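Local coordinates for initiator protein NS1 (Human bocavirus, PDB 4KW3) that probably binds and nicks the viral origin of replication to start rolling-circle DNA replication, represented here by its N-terminal origin-recognition and nickase domain, at residues A[19-24]-A[110-115]; A[25-30]-A[219-224]; A[105-110]-A[241-246]. All blocks are in the same frame, centred on the assembly; numbering follows the deposited sequence.

How the contacts relate
All three contacts lie in one domain, around the end of the central sheet that carries the predicted metal ligands. Along the chain the pieces run 19-24, 25-30, 105-110, 110-115, 219-224 and 241-246, so the contacts interleave. Contacts 1 and 3 share G110: strands 101-109 and 114-122 form a hairpin, with strand 15-21 beside one arm and strand 241-247 beside the other. Their centres are about 11 Å apart, and they bring H115 and E108 together. Contact 2 lies outside the sheet, its centre about 11 Å from that of contact 1 and 14 Å from that of contact 3. There W27 and K28 bond to the hairpin turn, tying the surface loops to the site's strands.

Contact 1 of 3, residues A[19-24]-A[110-115]; sequences VFKFPY and GEKNLH
This is the fraying end of an antiparallel strand pair, where strand 15-21 leaves its neighbour 114-122 at the edge of the predicted metal site. K21 and H115 form a non-hydrogen-bonded pair, their CA atoms 4.5 Å apart. One bond beyond it joins the two segments: F22 N gives its hydrogen to L114 O at 2.9 Å, with an N-H...O angle of 173° and the donor nearly along the C=O axis. On the other side of the pair the backbone of F20 bonds to C116, so K21 and H115 are bracketed.

From there the chains part. K21 bends at its third and fourth torsions and crosses obliquely over N113, with K21 CD 3.4 Å from N113 CG. The ammonium of K112 ends nearby, its NZ 4.5 Å from K21 NZ, a pairing of like charges that should be mildly unfavourable. H115 opens the His-X-His RCR-2 motif of the HUH nickase fold, predicted to bind a divalent cation with E108 and H117. Its CG sits between the backbone N and the carbonyl carbon (chi1 54°), and its ring stands edge-to-face with that of H117. V19 lies alongside, V19 CG1 4.0 Å from H115 CB.

The apolar half of the contact is F22 beside L114, both with CG anti to the backbone N and both pointing the same way. L114 CD2 reaches F22 CB at 3.8 Å. P23 CD covers one face of the F22 ring, while L169 of helix 160-177 and L34 of helix 31-38 also touch this side chain.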
ATOM      1  N   VAL A  19       8.457   4.939  -0.942  1.00 38.98           N
ATOM      2  CA  VAL A  19       7.121   5.466  -0.746  1.00 34.62           C
ATOM      3  C   VAL A  19       6.554   5.938  -2.076  1.00 38.50           C
ATOM      4  O   VAL A  19       7.123   6.811  -2.743  1.00 40.39           O
ATOM      5  CB  VAL A  19       7.066   6.625   0.272  1.00 43.30           C
ATOM      6  CG1 VAL A  19       5.618   7.148   0.365  1.00 35.21           C
ATOM      7  CG2 VAL A  19       7.518   6.147   1.621  1.00 43.92           C
ATOM      8  N   PHE A  20       5.424   5.342  -2.448  1.00 37.23           N
ATOM      9  CA  PHE A  20       4.676   5.732  -3.628  1.00 35.78           C
ATOM     10  C   PHE A  20       3.517   6.623  -3.200  1.00 44.24           C
ATOM     11  O   PHE A  20       2.787   6.269  -2.292  1.00 43.89           O
ATOM     12  CB  PHE A  20       4.132   4.488  -4.345  1.00 38.27           C
ATOM     13  CG  PHE A  20       3.036   4.796  -5.328  1.00 47.23           C
ATOM     14  CD1 PHE A  20       3.342   5.211  -6.616  1.00 45.10           C
ATOM     15  CD2 PHE A  20       1.698   4.686  -4.960  1.00 47.89           C
ATOM     16  CE1 PHE A  20       2.339   5.511  -7.518  1.00 45.30           C
ATOM     17  CE2 PHE A  20       0.689   4.983  -5.864  1.00 48.65           C
ATOM     18  CZ  PHE A  20       1.010   5.390  -7.147  1.00 44.47           C
ATOM     19  N   LYS A  21       3.374   7.787  -3.829  1.00 49.39           N
ATOM     20  CA  LYS A  21       2.239   8.691  -3.601  1.00 44.17           C
ATOM     21  C   LYS A  21       1.291   8.623  -4.795  1.00 47.16           C
ATOM     22  O   LYS A  21       1.712   8.856  -5.924  1.00 45.86           O
ATOM     23  CB  LYS A  21       2.719  10.134  -3.474  1.00 48.09           C
ATOM     24  CG  LYS A  21       2.761  10.698  -2.080  1.00 62.62           C
ATOM     25  CD  LYS A  21       2.832  12.236  -2.122  1.00 78.56           C
ATOM     26  CE  LYS A  21       4.219  12.759  -2.543  1.00 85.50           C
ATOM     27  NZ  LYS A  21       5.075  13.209  -1.397  1.00 84.46           N
ATOM     28  N   PHE A  22       0.019   8.304  -4.573  1.00 44.37           N
ATOM     29  CA  PHE A  22      -0.947   8.351  -5.670  1.00 46.41           C
ATOM     30  C   PHE A  22      -1.055   9.789  -6.247  1.00 50.08           C
ATOM     31  O   PHE A  22      -1.427  10.732  -5.549  1.00 43.48           O
ATOM     32  CB  PHE A  22      -2.311   7.840  -5.200  1.00 48.06           C
ATOM     33  CG  PHE A  22      -3.243   7.521  -6.322  1.00 48.69           C
ATOM     34  CD1 PHE A  22      -4.025   8.505  -6.889  1.00 48.23           C
ATOM     35  CD2 PHE A  22      -3.321   6.236  -6.825  1.00 48.47           C
ATOM     36  CE1 PHE A  22      -4.870   8.209  -7.939  1.00 44.27           C
ATOM     37  CE2 PHE A  22      -4.168   5.936  -7.871  1.00 47.92           C
ATOM     38  CZ  PHE A  22      -4.941   6.927  -8.428  1.00 42.55           C
ATOM     39  N   PRO A  23      -0.728   9.967  -7.529  1.00 50.91           N
ATOM     40  CA  PRO A  23      -0.586  11.352  -8.002  1.00 48.46           C
ATOM     41  C   PRO A  23      -1.907  12.079  -8.323  1.00 54.72           C
ATOM     42  O   PRO A  23      -2.088  12.566  -9.443  1.00 64.33           O
ATOM     43  CB  PRO A  23       0.272  11.202  -9.261  1.00 38.21           C
ATOM     44  CG  PRO A  23       0.086   9.747  -9.720  1.00 43.43           C
ATOM     45  CD  PRO A  23      -0.625   8.983  -8.621  1.00 48.46           C
ATOM     46  N   TYR A  24      -2.807  12.139  -7.345  1.00 50.81           N
ATOM     47  CA  TYR A  24      -4.078  12.872  -7.468  1.00 55.72           C
ATOM     48  C   TYR A  24      -4.399  13.620  -6.181  1.00 57.16           C
ATOM     49  O   TYR A  24      -4.914  13.045  -5.219  1.00 58.44           O
ATOM     50  CB  TYR A  24      -5.221  11.911  -7.821  1.00 55.48           C
ATOM     51  CG  TYR A  24      -6.551  12.578  -8.102  1.00 65.65           C
ATOM     52  CD1 TYR A  24      -6.746  13.367  -9.233  1.00 72.07           C
ATOM     53  CD2 TYR A  24      -7.633  12.371  -7.266  1.00 71.63           C
ATOM     54  CE1 TYR A  24      -7.973  13.970  -9.488  1.00 67.90           C
ATOM     55  CE2 TYR A  24      -8.864  12.960  -7.521  1.00 75.59           C
ATOM     56  CZ  TYR A  24      -9.030  13.753  -8.628  1.00 73.95           C
ATOM     57  OH  TYR A  24     -10.264  14.330  -8.859  1.00 82.20           O
ATOM     58  N   GLY A 110      -3.497   8.531   4.136  1.00 48.24           N
ATOM     59  CA  GLY A 110      -2.887   9.486   5.036  1.00 50.64           C
ATOM     60  C   GLY A 110      -3.706  10.748   5.278  1.00 54.57           C
ATOM     61  O   GLY A 110      -4.737  10.980   4.642  1.00 53.87           O
ATOM     62  N   GLU A 111      -3.229  11.574   6.202  1.00 63.42           N
ATOM     63  CA  GLU A 111      -3.859  12.852   6.485  1.00 68.83           C
ATOM     64  C   GLU A 111      -3.879  13.651   5.185  1.00 65.69           C
ATOM     65  O   GLU A 111      -4.899  14.244   4.822  1.00 57.60           O
ATOM     66  CB  GLU A 111      -3.063  13.586   7.561  1.00 83.22           C
ATOM     67  CG  GLU A 111      -3.513  15.002   7.831  1.00101.21           C
ATOM     68  CD  GLU A 111      -4.856  15.049   8.540  1.00111.24           C
ATOM     69  OE1 GLU A 111      -5.216  14.046   9.195  1.00109.35           O
ATOM     70  OE2 GLU A 111      -5.542  16.092   8.457  1.00116.90           O
ATOM     71  N   LYS A 112      -2.759  13.601   4.458  1.00 59.01           N
ATOM     72  CA  LYS A 112      -2.605  14.333   3.210  1.00 53.77           C
ATOM     73  C   LYS A 112      -2.543  13.371   2.023  1.00 56.39           C
ATOM     74  O   LYS A 112      -3.295  13.514   1.051  1.00 54.93           O
ATOM     75  CB  LYS A 112      -1.349  15.217   3.259  1.00 65.00           C
ATOM     76  CG  LYS A 112      -0.909  15.799   1.912  1.00 78.61           C
ATOM     77  CD  LYS A 112       0.449  16.519   2.017  1.00 91.53           C
ATOM     78  CE  LYS A 112       1.127  16.714   0.650  1.00 92.89           C
ATOM     79  NZ  LYS A 112       2.594  16.338   0.662  1.00 94.17           N
ATOM     80  N   ASN A 113      -1.685  12.361   2.111  1.00 54.77           N
ATOM     81  CA  ASN A 113      -1.446  11.507   0.942  1.00 43.09           C
ATOM     82  C   ASN A 113      -1.968  10.104   1.001  1.00 37.11           C
ATOM     83  O   ASN A 113      -1.961   9.460   2.043  1.00 48.51           O
ATOM     84  CB  ASN A 113       0.039  11.475   0.600  1.00 41.83           C
ATOM     85  CG  ASN A 113       0.593  12.859   0.367  1.00 49.51           C
ATOM     86  OD1 ASN A 113      -0.063  13.707  -0.248  1.00 55.41           O
ATOM     87  ND2 ASN A 113       1.752  13.131   0.940  1.00 50.91           N
ATOM     88  N   LEU A 114      -2.422   9.641  -0.153  1.00 38.72           N
ATOM     89  CA  LEU A 114      -2.735   8.240  -0.357  1.00 36.61           C
ATOM     90  C   LEU A 114      -1.446   7.527  -0.793  1.00 37.96           C
ATOM     91  O   LEU A 114      -1.009   7.650  -1.938  1.00 37.60           O
ATOM     92  CB  LEU A 114      -3.818   8.110  -1.438  1.00 32.40           C
ATOM     93  CG  LEU A 114      -4.146   6.694  -1.910  1.00 42.87           C
ATOM     94  CD1 LEU A 114      -4.624   5.866  -0.730  1.00 43.71           C
ATOM     95  CD2 LEU A 114      -5.210   6.706  -3.020  1.00 46.39           C
ATOM     96  N   HIS A 115      -0.819   6.785   0.110  1.00 45.35           N
ATOM     97  CA  HIS A 115       0.461   6.204  -0.263  1.00 44.96           C
ATOM     98  C   HIS A 115       0.632   4.713  -0.014  1.00 46.03           C
ATOM     99  O   HIS A 115      -0.133   4.093   0.701  1.00 46.21           O
ATOM    100  CB  HIS A 115       1.636   7.016   0.318  1.00 50.01           C
ATOM    101  CG  HIS A 115       1.572   7.232   1.788  1.00 58.71           C
ATOM    102  ND1 HIS A 115       1.851   8.453   2.362  1.00 76.98           N
ATOM    103  CD2 HIS A 115       1.310   6.384   2.808  1.00 70.42           C
ATOM    104  CE1 HIS A 115       1.719   8.357   3.674  1.00 84.18           C
ATOM    105  NE2 HIS A 115       1.401   7.109   3.972  1.00 73.61           N
TER

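Contact 2 of 3, residues A[25-30]-A[219-224]; sequences PQWKEK and ISSYSK
Two side chains of the 219-224 loop reach across to the loop 25-30, and K28 answers both of them. The hydroxyl of Y222 donates to the backbone carbonyl of K28, with Y222 OH 2.5 Å from K28 O; the approach lies in the carbonyl plane, at a C=O...O angle of 160°. In the other bond K28 NZ gives a hydrogen to S221 OG at 3.1 Å. The lysine chain bends at its third and fourth torsions to get there, and its ammonium also bonds to G110 O in the turn of the neighbouring hairpin.

W27 supplies the floor. K28 CG rests over one face of the indole, 3.3 Å above its plane, and S221 OG approaches the six-membered ring obliquely, 3.4 Å from W27 CZ3. The indole is itself secured at its other end, where NE1 bonds to K112 O, and L34 of helix 31-38 packs against it.

Behind these groups stands a second shell. The carboxylate of E31 takes S220 OG with one oxygen and S221 N with the other, fixing the start of the loop against helix 31-38. The same S220 OG accepts from Y222 N at 3.0 Å, while S223 N bonds back to S220 O at 3.0 Å. The 219-224 side is thus a type I beta turn from S220 to S223 with an ST turn built on its first serine, leading into helix 225-228 with K224 at the N-cap position.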
ATOM      1  N   PRO A  25      -4.097  14.916  -6.162  1.00 59.43           N
ATOM      2  CA  PRO A  25      -4.217  15.732  -4.947  1.00 58.45           C
ATOM      3  C   PRO A  25      -5.638  15.781  -4.366  1.00 56.68           C
ATOM      4  O   PRO A  25      -5.786  15.853  -3.148  1.00 58.31           O
ATOM      5  CB  PRO A  25      -3.763  17.112  -5.414  1.00 55.79           C
ATOM      6  CG  PRO A  25      -2.870  16.834  -6.608  1.00 46.02           C
ATOM      7  CD  PRO A  25      -3.508  15.664  -7.287  1.00 49.61           C
ATOM      8  N   GLN A  26      -6.657  15.729  -5.220  1.00 62.88           N
ATOM      9  CA  GLN A  26      -8.057  15.820  -4.782  1.00 64.26           C
ATOM     10  C   GLN A  26      -8.654  14.477  -4.348  1.00 60.85           C
ATOM     11  O   GLN A  26      -9.869  14.361  -4.232  1.00 61.28           O
ATOM     12  CB  GLN A  26      -8.941  16.417  -5.888  1.00 71.90           C
ATOM     13  CG  GLN A  26      -8.539  17.806  -6.382  1.00 83.34           C
ATOM     14  CD  GLN A  26      -7.345  17.789  -7.342  1.00 92.88           C
ATOM     15  OE1 GLN A  26      -6.874  16.727  -7.765  1.00 92.70           O
ATOM     16  NE2 GLN A  26      -6.845  18.973  -7.675  1.00 95.96           N
ATOM     17  N   TRP A  27      -7.813  13.469  -4.119  1.00 50.10           N
ATOM     18  CA  TRP A  27      -8.301  12.119  -3.786  1.00 45.45           C
ATOM     19  C   TRP A  27      -9.182  12.018  -2.513  1.00 57.91           C
ATOM     20  O   TRP A  27     -10.134  11.246  -2.507  1.00 57.43           O
ATOM     21  CB  TRP A  27      -7.128  11.119  -3.699  1.00 42.45           C
ATOM     22  CG  TRP A  27      -6.344  11.260  -2.445  1.00 45.46           C
ATOM     23  CD1 TRP A  27      -5.297  12.110  -2.217  1.00 38.68           C
ATOM     24  CD2 TRP A  27      -6.566  10.551  -1.219  1.00 48.34           C
ATOM     25  NE1 TRP A  27      -4.849  11.967  -0.912  1.00 40.86           N
ATOM     26  CE2 TRP A  27      -5.608  11.014  -0.286  1.00 45.43           C
ATOM     27  CE3 TRP A  27      -7.479   9.572  -0.822  1.00 49.04           C
ATOM     28  CZ2 TRP A  27      -5.538  10.528   1.017  1.00 51.04           C
ATOM     29  CZ3 TRP A  27      -7.406   9.090   0.475  1.00 53.74           C
ATOM     30  CH2 TRP A  27      -6.440   9.570   1.378  1.00 54.90           C
ATOM     31  N   LYS A  28      -8.886  12.759  -1.439  1.00 58.27           N
ATOM     32  CA  LYS A  28      -9.791  12.720  -0.274  1.00 61.56           C
ATOM     33  C   LYS A  28     -11.152  13.339  -0.623  1.00 66.32           C
ATOM     34  O   LYS A  28     -12.205  12.764  -0.353  1.00 66.34           O
ATOM     35  CB  LYS A  28      -9.212  13.419   0.958  1.00 48.39           C
ATOM     36  CG  LYS A  28      -7.844  12.947   1.371  1.00 57.65           C
ATOM     37  CD  LYS A  28      -7.394  13.570   2.688  1.00 61.50           C
ATOM     38  CE  LYS A  28      -8.143  12.988   3.877  1.00 77.67           C
ATOM     39  NZ  LYS A  28      -7.930  11.503   4.052  1.00 84.09           N
ATOM     40  N   GLU A  29     -11.114  14.514  -1.234  1.00 66.90           N
ATOM     41  CA  GLU A  29     -12.320  15.253  -1.557  1.00 67.56           C
ATOM     42  C   GLU A  29     -13.212  14.490  -2.519  1.00 63.10           C
ATOM     43  O   GLU A  29     -14.418  14.637  -2.485  1.00 70.00           O
ATOM     44  CB  GLU A  29     -11.929  16.585  -2.178  1.00 87.59           C
ATOM     45  CG  GLU A  29     -11.093  17.450  -1.248  1.00107.69           C
ATOM     46  CD  GLU A  29     -10.550  18.684  -1.941  1.00126.31           C
ATOM     47  OE1 GLU A  29     -10.540  18.713  -3.194  1.00127.43           O
ATOM     48  OE2 GLU A  29     -10.141  19.630  -1.233  1.00134.68           O
ATOM     49  N   LYS A  30     -12.614  13.674  -3.378  1.00 67.43           N
ATOM     50  CA  LYS A  30     -13.348  13.007  -4.449  1.00 64.01           C
ATOM     51  C   LYS A  30     -13.077  11.500  -4.478  1.00 62.49           C
ATOM     52  O   LYS A  30     -12.887  10.911  -5.548  1.00 54.46           O
ATOM     53  CB  LYS A  30     -12.976  13.641  -5.792  1.00 69.76           C
ATOM     54  CG  LYS A  30     -13.333  15.116  -5.879  1.00 72.02           C
ATOM     55  CD  LYS A  30     -13.003  15.699  -7.239  1.00 79.80           C
ATOM     56  CE  LYS A  30     -13.779  16.984  -7.487  1.00 78.40           C
ATOM     57  NZ  LYS A  30     -15.248  16.730  -7.420  1.00 79.87           N
ATOM     58  N   ILE A 219     -10.254   2.164   5.977  1.00 44.04           N
ATOM     59  CA  ILE A 219     -10.361   1.925   4.524  1.00 34.17           C
ATOM     60  C   ILE A 219     -11.015   3.048   3.707  1.00 42.62           C
ATOM     61  O   ILE A 219     -11.179   2.922   2.503  1.00 48.30           O
ATOM     62  CB  ILE A 219     -11.052   0.590   4.187  1.00 41.43           C
ATOM     63  CG1 ILE A 219     -12.497   0.589   4.690  1.00 41.46           C
ATOM     64  CG2 ILE A 219     -10.269  -0.599   4.761  1.00 33.14           C
ATOM     65  CD1 ILE A 219     -13.194  -0.705   4.410  1.00 47.61           C
ATOM     66  N   SER A 220     -11.390   4.138   4.366  1.00 50.77           N
ATOM     67  CA  SER A 220     -11.955   5.284   3.677  1.00 47.27           C
ATOM     68  C   SER A 220     -11.757   6.594   4.428  1.00 49.04           C
ATOM     69  O   SER A 220     -11.822   6.637   5.648  1.00 50.62           O
ATOM     70  CB  SER A 220     -13.439   5.094   3.404  1.00 44.39           C
ATOM     71  OG  SER A 220     -13.920   6.229   2.703  1.00 46.93           O
ATOM     72  N   SER A 221     -11.545   7.666   3.673  1.00 47.66           N
ATOM     73  CA  SER A 221     -11.524   9.006   4.225  1.00 47.81           C
ATOM     74  C   SER A 221     -12.853   9.326   4.907  1.00 55.60           C
ATOM     75  O   SER A 221     -12.902  10.175   5.793  1.00 64.92           O
ATOM     76  CB  SER A 221     -11.294  10.020   3.110  1.00 53.36           C
ATOM     77  OG  SER A 221     -10.045   9.808   2.480  1.00 56.73           O
ATOM     78  N   TYR A 222     -13.922   8.637   4.506  1.00 55.75           N
ATOM     79  CA  TYR A 222     -15.257   8.904   5.038  1.00 55.50           C
ATOM     80  C   TYR A 222     -15.644   7.865   6.068  1.00 56.64           C
ATOM     81  O   TYR A 222     -16.818   7.678   6.374  1.00 69.00           O
ATOM     82  CB  TYR A 222     -16.300   8.962   3.917  1.00 53.96           C
ATOM     83  CG  TYR A 222     -15.856   9.796   2.741  1.00 63.21           C
ATOM     84  CD1 TYR A 222     -15.292  11.052   2.923  1.00 71.88           C
ATOM     85  CD2 TYR A 222     -15.973   9.317   1.449  1.00 68.85           C
ATOM     86  CE1 TYR A 222     -14.869  11.814   1.846  1.00 74.46           C
ATOM     87  CE2 TYR A 222     -15.559  10.068   0.367  1.00 79.96           C
ATOM     88  CZ  TYR A 222     -15.005  11.313   0.571  1.00 82.40           C
ATOM     89  OH  TYR A 222     -14.595  12.053  -0.515  1.00 90.76           O
ATOM     90  N   SER A 223     -14.646   7.193   6.613  1.00 49.70           N
ATOM     91  CA  SER A 223     -14.883   6.236   7.675  1.00 47.30           C
ATOM     92  C   SER A 223     -13.891   6.502   8.804  1.00 49.27           C
ATOM     93  O   SER A 223     -13.076   7.424   8.720  1.00 55.53           O
ATOM     94  CB  SER A 223     -14.749   4.811   7.137  1.00 50.09           C
ATOM     95  OG  SER A 223     -15.181   3.857   8.087  1.00 57.47           O
ATOM     96  N   LYS A 224     -13.937   5.676   9.840  1.00 48.57           N
ATOM     97  CA  LYS A 224     -13.126   5.876  11.038  1.00 52.90           C
ATOM     98  C   LYS A 224     -12.447   4.571  11.428  1.00 53.86           C
ATOM     99  O   LYS A 224     -12.995   3.484  11.223  1.00 57.10           O
ATOM    100  CB  LYS A 224     -13.991   6.371  12.208  1.00 59.61           C
ATOM    101  CG  LYS A 224     -14.774   7.645  11.949  1.00 76.31           C
ATOM    102  CD  LYS A 224     -13.846   8.861  11.867  1.00 90.73           C
ATOM    103  CE  LYS A 224     -14.631  10.168  11.717  1.00 99.79           C
ATOM    104  NZ  LYS A 224     -13.794  11.372  11.994  1.00 98.20           N
TER

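Contact 3 of 3, residues A[105-110]-A[241-246]; sequences VQSELG and TYSHTL
Backbone bonds do most of the work here, zipping strand 101-109 to strand 241-247. V105 and L246 form an antiparallel hydrogen-bonded pair: L246 N to V105 O at 2.7 Å and V105 N to L246 O at 3.0 Å. At S107 the pattern changes. S107 N bonds to H244 O at 3.0 Å, but S107 O receives S243 N instead, at 2.8 Å, with the donor 32° above the carbonyl plane. Two residues, S243 and H244, thus stand opposite one, a classic beta bulge, and S243 carries the helix-like backbone angles of its first position.

On the sheet face of Q106, that residue and T245 run side by side. T245 OG1 donates to Q106 OE1 at 2.7 Å, although the position of the hydroxyl is less certain. The glutamine chain is extended, and its amide is also held by R257 at OE1 and by L212 O at NE2. Q106 crosses Y242 at about a right angle, with Q106 NE2 3.6 Å from Y242 CB; R257 also forms a cation-pi contact with that ring.

The other face carries V105, S107, H244 and L246. Helix 74-94 covers the first three, touching V105 and S107 through C79 and H244 through A76. Farther along, L109 CD1 packs on S243 CB at 3.7 Å.

E108, predicted to bind a divalent cation with H115 and H117, rises extended past T241 O, and K215 forms a salt bridge with its OE1. That lysine should favour the ionised carboxylate, the form a metal ligand needs.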
ATOM      1  N   VAL A 105       4.186  -4.786   1.048  1.00 34.46           N
ATOM      2  CA  VAL A 105       3.536  -3.562   0.588  1.00 38.75           C
ATOM      3  C   VAL A 105       2.403  -3.237   1.549  1.00 44.79           C
ATOM      4  O   VAL A 105       1.654  -4.124   1.977  1.00 45.54           O
ATOM      5  CB  VAL A 105       3.003  -3.652  -0.895  1.00 42.12           C
ATOM      6  CG1 VAL A 105       2.220  -2.400  -1.290  1.00 35.47           C
ATOM      7  CG2 VAL A 105       4.128  -3.839  -1.883  1.00 32.67           C
ATOM      8  N   GLN A 106       2.311  -1.963   1.916  1.00 41.53           N
ATOM      9  CA  GLN A 106       1.222  -1.485   2.749  1.00 31.98           C
ATOM     10  C   GLN A 106       0.697  -0.142   2.237  1.00 38.47           C
ATOM     11  O   GLN A 106       1.440   0.839   2.138  1.00 39.69           O
ATOM     12  CB  GLN A 106       1.676  -1.346   4.196  1.00 30.96           C
ATOM     13  CG  GLN A 106       0.596  -0.867   5.159  1.00 31.07           C
ATOM     14  CD  GLN A 106       0.967  -1.125   6.610  1.00 39.99           C
ATOM     15  OE1 GLN A 106       1.058  -2.281   7.047  1.00 37.41           O
ATOM     16  NE2 GLN A 106       1.201  -0.053   7.362  1.00 40.09           N
ATOM     17  N   SER A 107      -0.594  -0.106   1.928  1.00 40.80           N
ATOM     18  CA  SER A 107      -1.274   1.123   1.521  1.00 36.13           C
ATOM     19  C   SER A 107      -1.845   1.858   2.740  1.00 38.89           C
ATOM     20  O   SER A 107      -2.224   1.238   3.721  1.00 47.00           O
ATOM     21  CB  SER A 107      -2.382   0.801   0.524  1.00 37.14           C
ATOM     22  OG  SER A 107      -3.248  -0.194   1.041  1.00 43.35           O
ATOM     23  N   GLU A 108      -1.887   3.182   2.673  1.00 45.52           N
ATOM     24  CA  GLU A 108      -2.340   3.992   3.787  1.00 41.12           C
ATOM     25  C   GLU A 108      -3.076   5.222   3.287  1.00 44.76           C
ATOM     26  O   GLU A 108      -2.590   5.929   2.417  1.00 47.93           O
ATOM     27  CB  GLU A 108      -1.162   4.409   4.664  1.00 38.86           C
ATOM     28  CG  GLU A 108      -1.409   5.630   5.565  1.00 55.12           C
ATOM     29  CD  GLU A 108      -0.195   5.985   6.435  1.00 76.33           C
ATOM     30  OE1 GLU A 108       0.798   5.223   6.423  1.00 86.13           O
ATOM     31  OE2 GLU A 108      -0.225   7.028   7.127  1.00 83.13           O
ATOM     32  N   LEU A 109      -4.248   5.473   3.852  1.00 48.57           N
ATOM     33  CA  LEU A 109      -4.974   6.697   3.578  1.00 41.72           C
ATOM     34  C   LEU A 109      -4.463   7.725   4.559  1.00 47.59           C
ATOM     35  O   LEU A 109      -4.958   7.812   5.683  1.00 50.33           O
ATOM     36  CB  LEU A 109      -6.463   6.473   3.814  1.00 38.06           C
ATOM     37  CG  LEU A 109      -7.239   5.794   2.681  1.00 46.59           C
ATOM     38  CD1 LEU A 109      -6.636   4.490   2.224  1.00 31.07           C
ATOM     39  CD2 LEU A 109      -8.633   5.551   3.122  1.00 39.37           C
ATOM     40  N   GLY A 110      -3.497   8.531   4.136  1.00 48.24           N
ATOM     41  CA  GLY A 110      -2.887   9.486   5.036  1.00 50.64           C
ATOM     42  C   GLY A 110      -3.706  10.748   5.278  1.00 54.57           C
ATOM     43  O   GLY A 110      -4.737  10.980   4.642  1.00 53.87           O
ATOM     44  N   THR A 241      -2.787   5.284  10.199  1.00 42.03           N
ATOM     45  CA  THR A 241      -3.612   4.148   9.830  1.00 34.92           C
ATOM     46  C   THR A 241      -3.034   3.369   8.670  1.00 36.37           C
ATOM     47  O   THR A 241      -2.090   3.820   8.014  1.00 35.39           O
ATOM     48  CB  THR A 241      -5.048   4.581   9.468  1.00 38.46           C
ATOM     49  OG1 THR A 241      -5.026   5.432   8.320  1.00 50.12           O
ATOM     50  CG2 THR A 241      -5.710   5.306  10.636  1.00 31.53           C
ATOM     51  N   TYR A 242      -3.570   2.175   8.439  1.00 34.25           N
ATOM     52  CA  TYR A 242      -3.234   1.448   7.218  1.00 35.13           C
ATOM     53  C   TYR A 242      -4.538   1.030   6.577  1.00 34.40           C
ATOM     54  O   TYR A 242      -5.567   0.904   7.253  1.00 36.57           O
ATOM     55  CB  TYR A 242      -2.373   0.199   7.500  1.00 31.31           C
ATOM     56  CG  TYR A 242      -3.183  -0.947   8.025  1.00 34.85           C
ATOM     57  CD1 TYR A 242      -3.542  -1.003   9.374  1.00 35.87           C
ATOM     58  CD2 TYR A 242      -3.640  -1.962   7.177  1.00 39.04           C
ATOM     59  CE1 TYR A 242      -4.291  -2.035   9.858  1.00 29.78           C
ATOM     60  CE2 TYR A 242      -4.422  -2.999   7.672  1.00 36.49           C
ATOM     61  CZ  TYR A 242      -4.740  -3.027   9.013  1.00 39.85           C
ATOM     62  OH  TYR A 242      -5.498  -4.049   9.525  1.00 54.73           O
ATOM     63  N   SER A 243      -4.466   0.733   5.284  1.00 33.88           N
ATOM     64  CA  SER A 243      -5.629   0.256   4.553  1.00 42.72           C
ATOM     65  C   SER A 243      -5.549  -1.242   4.298  1.00 39.24           C
ATOM     66  O   SER A 243      -6.529  -1.961   4.485  1.00 44.62           O
ATOM     67  CB  SER A 243      -5.760   1.004   3.225  1.00 33.62           C
ATOM     68  OG  SER A 243      -6.743   0.389   2.432  1.00 42.44           O
ATOM     69  N   HIS A 244      -4.375  -1.696   3.868  1.00 39.24           N
ATOM     70  CA  HIS A 244      -4.176  -3.087   3.453  1.00 36.46           C
ATOM     71  C   HIS A 244      -2.705  -3.445   3.430  1.00 39.38           C
ATOM     72  O   HIS A 244      -1.866  -2.627   3.080  1.00 37.16           O
ATOM     73  CB  HIS A 244      -4.750  -3.312   2.062  1.00 38.69           C
ATOM     74  CG  HIS A 244      -4.915  -4.754   1.709  1.00 47.20           C
ATOM     75  ND1 HIS A 244      -5.871  -5.555   2.292  1.00 47.11           N
ATOM     76  CD2 HIS A 244      -4.244  -5.541   0.838  1.00 45.69           C
ATOM     77  CE1 HIS A 244      -5.783  -6.772   1.797  1.00 40.37           C
ATOM     78  NE2 HIS A 244      -4.809  -6.787   0.907  1.00 46.31           N
ATOM     79  N   THR A 245      -2.392  -4.679   3.794  1.00 49.71           N
ATOM     80  CA  THR A 245      -1.004  -5.104   3.932  1.00 42.57           C
ATOM     81  C   THR A 245      -0.748  -6.424   3.223  1.00 41.41           C
ATOM     82  O   THR A 245      -1.449  -7.409   3.461  1.00 45.98           O
ATOM     83  CB  THR A 245      -0.650  -5.220   5.416  1.00 32.80           C
ATOM     84  OG1 THR A 245      -0.818  -3.937   5.987  1.00 39.80           O
ATOM     85  CG2 THR A 245       0.795  -5.616   5.623  1.00 34.86           C
ATOM     86  N   LEU A 246       0.236  -6.430   2.333  1.00 39.50           N
ATOM     87  CA  LEU A 246       0.618  -7.658   1.627  1.00 33.04           C
ATOM     88  C   LEU A 246       2.011  -8.105   2.034  1.00 40.65           C
ATOM     89  O   LEU A 246       2.966  -7.326   1.980  1.00 40.57           O
ATOM     90  CB  LEU A 246       0.546  -7.468   0.120  1.00 32.72           C
ATOM     91  CG  LEU A 246      -0.873  -7.406  -0.450  1.00 42.73           C
ATOM     92  CD1 LEU A 246      -0.840  -7.030  -1.928  1.00 37.78           C
ATOM     93  CD2 LEU A 246      -1.566  -8.757  -0.246  1.00 38.21           C
TER